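Transcriptional regulatory protein (Chlamydia trachomatis, PDB 3Q7R) binds a repeated element in its own promoter and may act as a global positive regulator of transcription, probably also activating its own gene. Local coordinates at residues A[56-68]-A[90-102]. Numbering follows the deposited sequence.
Sequences CEYSLLPREIRSP and DLLDRGFWYLIRP. With EDO (1,2-ethanediol), chain C.
R94 reaches the loop 62-67 and binds its backbone carbonyls. Its NE and NH2 both point at I65 O, a side-on grip on one carbonyl. NE lies 3.0 Å from I65 O, nearly in line with the C=O bond, and I65 O sits in the guanidinium plane. NH2 also makes a weak bond to P62 O. R63 O lies over one guanidinium face, 3.2 Å from R94 CZ, and F96 CD2 approaches the other. The chain bends at chi3 (62°), and NH1 forms a salt bridge with D90 OD2. Together with the I65 O grip this holds the group's rotation. S67 N donates a straight bond (167°) to R94 O, and R66 NH2 bonds D93 O. S67 CB makes an off-centre CH-pi contact with the F96 ring. L61 CD2 lies over one face of that ring, offset toward its rim, and touches L91 CD2 (3.6 Å). E57 and R101 form a nearly coplanar, end-on salt bridge, R101 NH1 to E57 OE1 (2.8 Å) and NH2 to OE2, both oxygens using their syn lone pairs. R101 also pairs with D81. In this CheY-like receiver domain, the loop packs on the Schellman end of helix 85-93, while E57, ending strand 51-57, spans strand 75-80 to R101, just after edge strand 97-100.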
ATOM      1  N   CYS A  56      -3.284 -10.339  -4.749  1.00 10.93           N
ATOM      2  CA  CYS A  56      -3.021 -11.006  -6.033  1.00 11.33           C
ATOM      3  C   CYS A  56      -1.623 -10.739  -6.549  1.00 11.72           C
ATOM      4  O   CYS A  56      -1.222  -9.587  -6.603  1.00 11.74           O
ATOM      5  CB  CYS A  56      -4.008 -10.431  -7.066  1.00 13.00           C
ATOM      6  SG  CYS A  56      -4.006 -11.324  -8.651  1.00 12.73           S
ATOM      7  N   GLU A  57      -0.907 -11.786  -6.949  1.00 11.16           N
ATOM      8  CA  GLU A  57       0.346 -11.566  -7.620  1.00 11.81           C
ATOM      9  C   GLU A  57       0.157 -10.715  -8.887  1.00 11.02           C
ATOM     10  O   GLU A  57      -0.781 -10.943  -9.688  1.00 12.05           O
ATOM     11  CB  GLU A  57       0.893 -12.915  -8.095  1.00 12.93           C
ATOM     12  CG  GLU A  57       1.267 -13.811  -6.931  1.00 11.67           C
ATOM     13  CD  GLU A  57       2.525 -13.372  -6.234  1.00 15.90           C
ATOM     14  OE1 GLU A  57       3.185 -12.394  -6.645  1.00 14.42           O
ATOM     15  OE2 GLU A  57       2.855 -13.972  -5.191  1.00 15.99           O
ATOM     16  N   TYR A  58       1.068  -9.768  -9.111  1.00 11.53           N
ATOM     17  CA  TYR A  58       0.977  -8.974 -10.327  1.00 11.78           C
ATOM     18  C   TYR A  58       0.994  -9.883 -11.575  1.00 13.26           C
ATOM     19  O   TYR A  58       0.296  -9.628 -12.563  1.00 12.24           O
ATOM     20  CB  TYR A  58       2.114  -7.966 -10.367  1.00 11.99           C
ATOM     21  CG  TYR A  58       2.041  -7.041 -11.578  1.00 11.30           C
ATOM     22  CD1 TYR A  58       1.083  -6.008 -11.608  1.00 11.35           C
ATOM     23  CD2 TYR A  58       2.891  -7.214 -12.652  1.00 11.49           C
ATOM     24  CE1 TYR A  58       1.010  -5.145 -12.718  1.00 11.71           C
ATOM     25  CE2 TYR A  58       2.812  -6.357 -13.776  1.00 13.21           C
ATOM     26  CZ  TYR A  58       1.878  -5.316 -13.748  1.00 12.21           C
ATOM     27  OH  TYR A  58       1.814  -4.457 -14.860  1.00 13.35           O
ATOM     28  N   SER A  59       1.814 -10.935 -11.555  1.00 11.34           N
ATOM     29  CA  SER A  59       1.807 -11.851 -12.680  1.00 11.37           C
ATOM     30  C   SER A  59       0.487 -12.561 -12.940  1.00 12.27           C
ATOM     31  O   SER A  59       0.344 -13.183 -14.022  1.00 13.96           O
ATOM     32  CB  SER A  59       2.906 -12.907 -12.561  1.00 13.00           C
ATOM     33  OG  SER A  59       4.228 -12.321 -12.602  1.00 14.73           O
ATOM     34  N   LEU A  60      -0.459 -12.488 -12.002  1.00 11.97           N
ATOM     35  CA  LEU A  60      -1.766 -13.122 -12.153  1.00 11.17           C
ATOM     36  C   LEU A  60      -2.861 -12.066 -12.269  1.00 10.72           C
ATOM     37  O   LEU A  60      -4.049 -12.411 -12.393  1.00 12.16           O
ATOM     38  CB  LEU A  60      -2.062 -14.073 -11.028  1.00 10.96           C
ATOM     39  CG  LEU A  60      -1.120 -15.282 -10.998  1.00 13.43           C
ATOM     40  CD1 LEU A  60      -1.284 -16.101  -9.683  1.00 14.71           C
ATOM     41  CD2 LEU A  60      -1.384 -16.115 -12.261  1.00 15.11           C
ATOM     42  N   LEU A  61      -2.465 -10.787 -12.275  1.00 12.14           N
ATOM     43  CA  LEU A  61      -3.482  -9.696 -12.253  1.00 10.20           C
ATOM     44  C   LEU A  61      -3.789  -9.269 -13.703  1.00 11.54           C
ATOM     45  O   LEU A  61      -2.919  -8.763 -14.411  1.00 12.80           O
ATOM     46  CB  LEU A  61      -2.930  -8.482 -11.545  1.00 12.50           C
ATOM     47  CG  LEU A  61      -4.009  -7.407 -11.336  1.00 15.17           C
ATOM     48  CD1 LEU A  61      -5.045  -7.724 -10.266  1.00 16.74           C
ATOM     49  CD2 LEU A  61      -3.246  -6.108 -10.942  1.00 14.68           C
ATOM     50  N   PRO A  62      -4.985  -9.542 -14.189  1.00 10.33           N
ATOM     51  CA  PRO A  62      -5.267  -9.068 -15.569  1.00 11.46           C
ATOM     52  C   PRO A  62      -5.015  -7.564 -15.737  1.00 12.14           C
ATOM     53  O   PRO A  62      -5.331  -6.745 -14.874  1.00 12.82           O
ATOM     54  CB  PRO A  62      -6.784  -9.290 -15.713  1.00 14.17           C
ATOM     55  CG  PRO A  62      -7.077 -10.411 -14.730  1.00 17.11           C
ATOM     56  CD  PRO A  62      -6.179 -10.107 -13.545  1.00 12.31           C
ATOM     57  N   ARG A  63      -4.451  -7.211 -16.887  1.00 14.25           N
ATOM     58  CA  ARG A  63      -4.015  -5.824 -17.045  1.00 14.19           C
ATOM     59  C   ARG A  63      -5.172  -4.873 -17.289  1.00 16.35           C
ATOM     60  O   ARG A  63      -4.961  -3.670 -17.130  1.00 17.32           O
ATOM     61  CB  ARG A  63      -3.081  -5.737 -18.242  1.00 16.01           C
ATOM     62  CG  ARG A  63      -1.643  -6.161 -17.891  1.00 18.48           C
ATOM     63  CD  ARG A  63      -0.941  -4.952 -17.160  1.00 17.92           C
ATOM     64  NE  ARG A  63      -0.689  -3.949 -18.196  1.00 19.89           N
ATOM     65  CZ  ARG A  63       0.342  -4.007 -19.036  1.00 27.03           C
ATOM     66  NH1 ARG A  63       1.226  -5.007 -18.936  1.00 21.71           N
ATOM     67  NH2 ARG A  63       0.501  -3.077 -19.993  1.00 26.16           N
ATOM     68  N   GLU A  64      -6.328  -5.415 -17.675  1.00 15.17           N
ATOM     69  CA  GLU A  64      -7.475  -4.567 -18.065  1.00 17.13           C
ATOM     70  C   GLU A  64      -8.265  -4.128 -16.790  1.00 25.09           C
ATOM     71  O   GLU A  64      -8.952  -3.118 -16.798  1.00 22.66           O
ATOM     72  CB  GLU A  64      -8.376  -5.338 -19.047  1.00 24.28           C
ATOM     73  CG  GLU A  64      -7.614  -5.868 -20.273  1.00 50.97           C
ATOM     74  CD  GLU A  64      -6.822  -7.167 -20.001  1.00 55.68           C
ATOM     75  OE1 GLU A  64      -7.023  -7.821 -18.933  1.00 34.59           O
ATOM     76  OE2 GLU A  64      -5.979  -7.521 -20.872  1.00 54.00           O
ATOM     77  N   ILE A  65      -8.152  -4.851 -15.696  1.00 15.93           N
ATOM     78  CA  ILE A  65      -9.124  -4.618 -14.635  1.00 13.36           C
ATOM     79  C   ILE A  65      -8.797  -3.451 -13.688  1.00 15.47           C
ATOM     80  O   ILE A  65      -7.699  -2.949 -13.621  1.00 16.09           O
ATOM     81  CB  ILE A  65      -9.408  -5.904 -13.800  1.00 13.09           C
ATOM     82  CG1 ILE A  65      -8.196  -6.259 -12.963  1.00 12.40           C
ATOM     83  CG2 ILE A  65      -9.896  -7.044 -14.790  1.00 14.56           C
ATOM     84  CD1 ILE A  65      -8.549  -7.328 -11.790  1.00 17.93           C
ATOM     85  N   ARG A  66      -9.810  -2.969 -12.985  1.00 13.75           N
ATOM     86  CA  ARG A  66      -9.622  -1.834 -12.094  1.00 13.68           C
ATOM     87  C   ARG A  66     -10.284  -2.095 -10.750  1.00 13.92           C
ATOM     88  O   ARG A  66     -11.171  -2.941 -10.633  1.00 18.39           O
ATOM     89  CB  ARG A  66     -10.415  -0.559 -12.599  1.00 18.86           C
ATOM     90  CG  ARG A  66     -10.046  -0.033 -13.944  1.00 26.44           C
ATOM     91  CD  ARG A  66     -10.886   1.214 -14.283  1.00 16.42           C
ATOM     92  NE  ARG A  66     -10.576   2.296 -13.393  1.00 15.35           N
ATOM     93  CZ  ARG A  66      -9.414   2.950 -13.438  1.00 17.60           C
ATOM     94  NH1 ARG A  66      -8.502   2.578 -14.331  1.00 21.37           N
ATOM     95  NH2 ARG A  66      -9.170   3.951 -12.577  1.00 19.89           N
ATOM     96  N   SER A  67      -9.849  -1.350  -9.723  1.00 12.97           N
ATOM     97  CA  SER A  67     -10.524  -1.320  -8.440  1.00 15.06           C
ATOM     98  C   SER A  67     -11.114   0.102  -8.311  1.00 13.73           C
ATOM     99  O   SER A  67     -10.406   1.079  -8.001  1.00 14.70           O
ATOM    100  CB  SER A  67      -9.544  -1.593  -7.280  1.00 14.49           C
ATOM    101  OG  SER A  67     -10.257  -1.731  -6.027  1.00 15.62           O
ATOM    102  N   PRO A  68     -12.437   0.237  -8.598  1.00 13.91           N
ATOM    103  CA  PRO A  68     -13.011   1.574  -8.759  1.00 12.92           C
ATOM    104  C   PRO A  68     -13.225   2.355  -7.459  1.00 14.69           C
ATOM    105  O   PRO A  68     -13.187   1.785  -6.374  1.00 14.97           O
ATOM    106  CB  PRO A  68     -14.369   1.290  -9.427  1.00 12.94           C
ATOM    107  CG  PRO A  68     -14.774  -0.079  -8.847  1.00 12.80           C
ATOM    108  CD  PRO A  68     -13.426  -0.855  -8.846  1.00 10.84           C
ATOM    109  N   ASP A  90       0.720   2.779 -13.187  1.00 13.72           N
ATOM    110  CA  ASP A  90      -0.486   2.134 -13.757  1.00 12.84           C
ATOM    111  C   ASP A  90      -1.330   1.411 -12.681  1.00 12.94           C
ATOM    112  O   ASP A  90      -2.574   1.565 -12.654  1.00 13.30           O
ATOM    113  CB  ASP A  90      -0.072   1.159 -14.878  1.00 11.68           C
ATOM    114  CG  ASP A  90      -1.247   0.421 -15.476  1.00 12.19           C
ATOM    115  OD1 ASP A  90      -2.040   1.057 -16.193  1.00 18.39           O
ATOM    116  OD2 ASP A  90      -1.342  -0.797 -15.230  1.00 16.77           O
ATOM    117  N   LEU A  91      -0.642   0.720 -11.746  1.00 12.38           N
ATOM    118  CA  LEU A  91      -1.378   0.037 -10.660  1.00 12.33           C
ATOM    119  C   LEU A  91      -2.124   1.045  -9.813  1.00 10.70           C
ATOM    120  O   LEU A  91      -3.334   0.879  -9.534  1.00 12.49           O
ATOM    121  CB  LEU A  91      -0.457  -0.759  -9.727  1.00 12.69           C
ATOM    122  CG  LEU A  91      -0.028  -2.116 -10.304  1.00 14.64           C
ATOM    123  CD1 LEU A  91       1.090  -2.692  -9.408  1.00 14.95           C
ATOM    124  CD2 LEU A  91      -1.218  -3.141 -10.428  1.00 12.72           C
ATOM    125  N   LEU A  92      -1.433   2.108  -9.426  1.00 11.31           N
ATOM    126  CA  LEU A  92      -2.044   3.079  -8.517  1.00 11.93           C
ATOM    127  C   LEU A  92      -3.241   3.769  -9.210  1.00 13.30           C
ATOM    128  O   LEU A  92      -4.303   3.999  -8.609  1.00 12.62           O
ATOM    129  CB  LEU A  92      -1.011   4.108  -8.098  1.00 12.74           C
ATOM    130  CG  LEU A  92       0.138   3.515  -7.241  1.00 11.67           C
ATOM    131  CD1 LEU A  92       1.321   4.537  -7.211  1.00 16.15           C
ATOM    132  CD2 LEU A  92      -0.329   3.175  -5.787  1.00 13.77           C
ATOM    133  N   ASP A  93      -3.046   4.091 -10.481  1.00 13.01           N
ATOM    134  CA  ASP A  93      -4.099   4.792 -11.220  1.00 15.41           C
ATOM    135  C   ASP A  93      -5.310   3.884 -11.461  1.00 16.21           C
ATOM    136  O   ASP A  93      -6.441   4.392 -11.607  1.00 15.51           O
ATOM    137  CB  ASP A  93      -3.572   5.290 -12.574  1.00 14.32           C
ATOM    138  CG  ASP A  93      -2.651   6.520 -12.452  1.00 16.98           C
ATOM    139  OD1 ASP A  93      -2.511   7.062 -11.348  1.00 18.26           O
ATOM    140  OD2 ASP A  93      -2.107   6.925 -13.523  1.00 19.81           O
ATOM    141  N   ARG A  94      -5.093   2.572 -11.496  1.00 13.45           N
ATOM    142  CA  ARG A  94      -6.173   1.612 -11.631  1.00 11.61           C
ATOM    143  C   ARG A  94      -6.842   1.279 -10.288  1.00 14.94           C
ATOM    144  O   ARG A  94      -7.775   0.491 -10.270  1.00 14.43           O
ATOM    145  CB  ARG A  94      -5.661   0.307 -12.297  1.00 12.65           C
ATOM    146  CG  ARG A  94      -5.373   0.489 -13.815  1.00 14.03           C
ATOM    147  CD  ARG A  94      -4.360  -0.609 -14.310  1.00 21.24           C
ATOM    148  NE  ARG A  94      -4.928  -1.906 -14.127  1.00 23.10           N
ATOM    149  CZ  ARG A  94      -4.269  -3.052 -14.060  1.00 13.16           C
ATOM    150  NH1 ARG A  94      -2.907  -3.162 -14.117  1.00 14.76           N
ATOM    151  NH2 ARG A  94      -4.981  -4.141 -13.907  1.00 14.77           N
ATOM    152  N   GLY A  95      -6.347   1.854  -9.189  1.00 14.02           N
ATOM    153  CA  GLY A  95      -6.939   1.645  -7.872  1.00 12.09           C
ATOM    154  C   GLY A  95      -6.306   0.608  -6.999  1.00 14.08           C
ATOM    155  O   GLY A  95      -6.848   0.291  -5.922  1.00 14.80           O
ATOM    156  N   PHE A  96      -5.124   0.130  -7.383  1.00 12.37           N
ATOM    157  CA  PHE A  96      -4.479  -0.935  -6.606  1.00 12.33           C
ATOM    158  C   PHE A  96      -3.241  -0.425  -5.842  1.00 13.32           C
ATOM    159  O   PHE A  96      -2.250   0.000  -6.462  1.00 15.83           O
ATOM    160  CB  PHE A  96      -3.969  -2.013  -7.562  1.00 14.67           C
ATOM    161  CG  PHE A  96      -5.067  -2.651  -8.374  1.00 11.14           C
ATOM    162  CD1 PHE A  96      -5.967  -3.515  -7.774  1.00 14.78           C
ATOM    163  CD2 PHE A  96      -5.176  -2.411  -9.748  1.00 12.98           C
ATOM    164  CE1 PHE A  96      -6.988  -4.128  -8.551  1.00 13.35           C
ATOM    165  CE2 PHE A  96      -6.190  -3.032 -10.499  1.00 14.93           C
ATOM    166  CZ  PHE A  96      -7.110  -3.870  -9.867  1.00 14.73           C
ATOM    167  N   TRP A  97      -3.279  -0.602  -4.529  1.00 12.82           N
ATOM    168  CA  TRP A  97      -2.086  -0.475  -3.733  1.00 13.64           C
ATOM    169  C   TRP A  97      -1.253  -1.769  -3.885  1.00 12.81           C
ATOM    170  O   TRP A  97      -1.780  -2.810  -4.315  1.00 11.96           O
ATOM    171  CB  TRP A  97      -2.464  -0.206  -2.238  1.00 17.26           C
ATOM    172  CG  TRP A  97      -1.286   0.032  -1.326  1.00 19.71           C
ATOM    173  CD1 TRP A  97      -0.973  -0.652  -0.172  1.00 23.11           C
ATOM    174  CD2 TRP A  97      -0.269   1.021  -1.476  1.00 19.34           C
ATOM    175  NE1 TRP A  97       0.195  -0.150   0.395  1.00 27.37           N
ATOM    176  CE2 TRP A  97       0.645   0.880  -0.372  1.00 24.11           C
ATOM    177  CE3 TRP A  97      -0.034   2.005  -2.422  1.00 19.47           C
ATOM    178  CZ2 TRP A  97       1.773   1.673  -0.223  1.00 32.10           C
ATOM    179  CZ3 TRP A  97       1.121   2.828  -2.260  1.00 26.70           C
ATOM    180  CH2 TRP A  97       2.002   2.635  -1.167  1.00 30.00           C
ATOM    181  N   TYR A  98       0.033  -1.714  -3.519  1.00 13.40           N
ATOM    182  CA  TYR A  98       0.903  -2.872  -3.808  1.00 13.22           C
ATOM    183  C   TYR A  98       2.066  -2.926  -2.834  1.00 16.14           C
ATOM    184  O   TYR A  98       2.362  -1.919  -2.163  1.00 16.54           O
ATOM    185  CB  TYR A  98       1.499  -2.837  -5.262  1.00 13.26           C
ATOM    186  CG  TYR A  98       2.261  -1.562  -5.555  1.00 14.42           C
ATOM    187  CD1 TYR A  98       3.565  -1.409  -5.161  1.00 15.24           C
ATOM    188  CD2 TYR A  98       1.627  -0.502  -6.224  1.00 14.53           C
ATOM    189  CE1 TYR A  98       4.261  -0.213  -5.437  1.00 16.70           C
ATOM    190  CE2 TYR A  98       2.288   0.689  -6.492  1.00 19.32           C
ATOM    191  CZ  TYR A  98       3.574   0.836  -6.068  1.00 16.98           C
ATOM    192  OH  TYR A  98       4.278   2.031  -6.311  1.00 19.19           O
ATOM    193  N   LEU A  99       2.649  -4.113  -2.711  1.00 13.17           N
ATOM    194  CA  LEU A  99       3.939  -4.322  -2.033  1.00 16.58           C
ATOM    195  C   LEU A  99       4.881  -4.826  -3.105  1.00 15.48           C
ATOM    196  O   LEU A  99       4.454  -5.624  -3.974  1.00 15.11           O
ATOM    197  CB  LEU A  99       3.846  -5.435  -0.972  1.00 16.38           C
ATOM    198  CG  LEU A  99       2.892  -5.142   0.187  1.00 19.94           C
ATOM    199  CD1 LEU A  99       2.712  -6.366   1.090  1.00 23.81           C
ATOM    200  CD2 LEU A  99       3.503  -3.981   0.968  1.00 24.10           C
ATOM    201  N   ILE A 100       6.169  -4.458  -3.023  1.00 15.63           N
ATOM    202  CA  ILE A 100       7.181  -4.951  -3.948  1.00 16.25           C
ATOM    203  C   ILE A 100       8.099  -5.866  -3.157  1.00 16.97           C
ATOM    204  O   ILE A 100       8.452  -5.552  -1.992  1.00 18.07           O
ATOM    205  CB  ILE A 100       7.969  -3.819  -4.604  1.00 15.88           C
ATOM    206  CG1 ILE A 100       6.987  -2.915  -5.381  1.00 14.65           C
ATOM    207  CG2 ILE A 100       9.099  -4.413  -5.498  1.00 16.98           C
ATOM    208  CD1 ILE A 100       7.677  -1.808  -6.257  1.00 18.82           C
ATOM    209  N   ARG A 101       8.457  -7.007  -3.761  1.00 15.21           N
ATOM    210  CA  ARG A 101       9.324  -7.965  -3.100  1.00 16.27           C
ATOM    211  C   ARG A 101      10.688  -7.311  -2.753  1.00 17.59           C
ATOM    212  O   ARG A 101      11.151  -6.377  -3.403  1.00 18.72           O
ATOM    213  CB  ARG A 101       9.505  -9.220  -3.986  1.00 15.26           C
ATOM    214  CG  ARG A 101       8.252 -10.139  -3.950  1.00 14.63           C
ATOM    215  CD  ARG A 101       8.394 -11.491  -4.723  1.00 16.28           C
ATOM    216  NE  ARG A 101       7.388 -12.341  -4.174  1.00 17.19           N
ATOM    217  CZ  ARG A 101       6.121 -12.398  -4.604  1.00 16.80           C
ATOM    218  NH1 ARG A 101       5.738 -11.770  -5.724  1.00 14.62           N
ATOM    219  NH2 ARG A 101       5.242 -13.120  -3.925  1.00 15.99           N
ATOM    220  N   PRO A 102      11.343  -7.838  -1.728  1.00 19.14           N
ATOM    221  CA  PRO A 102      10.974  -9.019  -0.934  1.00 19.40           C
ATOM    222  C   PRO A 102       9.744  -8.881  -0.073  1.00 18.52           C
ATOM    223  O   PRO A 102       9.507  -7.849   0.571  1.00 22.65           O
ATOM    224  CB  PRO A 102      12.192  -9.221   0.005  1.00 23.17           C
ATOM    225  CG  PRO A 102      13.288  -8.577  -0.692  1.00 23.94           C
ATOM    226  CD  PRO A 102      12.734  -7.406  -1.460  1.00 23.52           C
TER
HETATM  227  C1  EDO C 114       6.770  -0.348  -2.292  1.00 32.92           C
HETATM  228  O1  EDO C 114       7.824   0.385  -2.917  1.00 31.95           O
HETATM  229  C2  EDO C 114       7.450  -1.370  -1.385  1.00 32.31           C
HETATM  230  O2  EDO C 114       6.524  -2.388  -1.047  1.00 23.82           O
HETATM  231  O   HOH W   1       0.645  -2.134 -13.980  1.00 17.28           O
HETATM  232  O   HOH W   2      -1.995  -6.042 -14.217  1.00 16.77           O
HETATM  233  O   HOH W   3      -2.773  -1.999 -17.450  1.00 22.55           O
HETATM  234  O   HOH W   4      -6.212   4.097 -14.970  1.00 25.99           O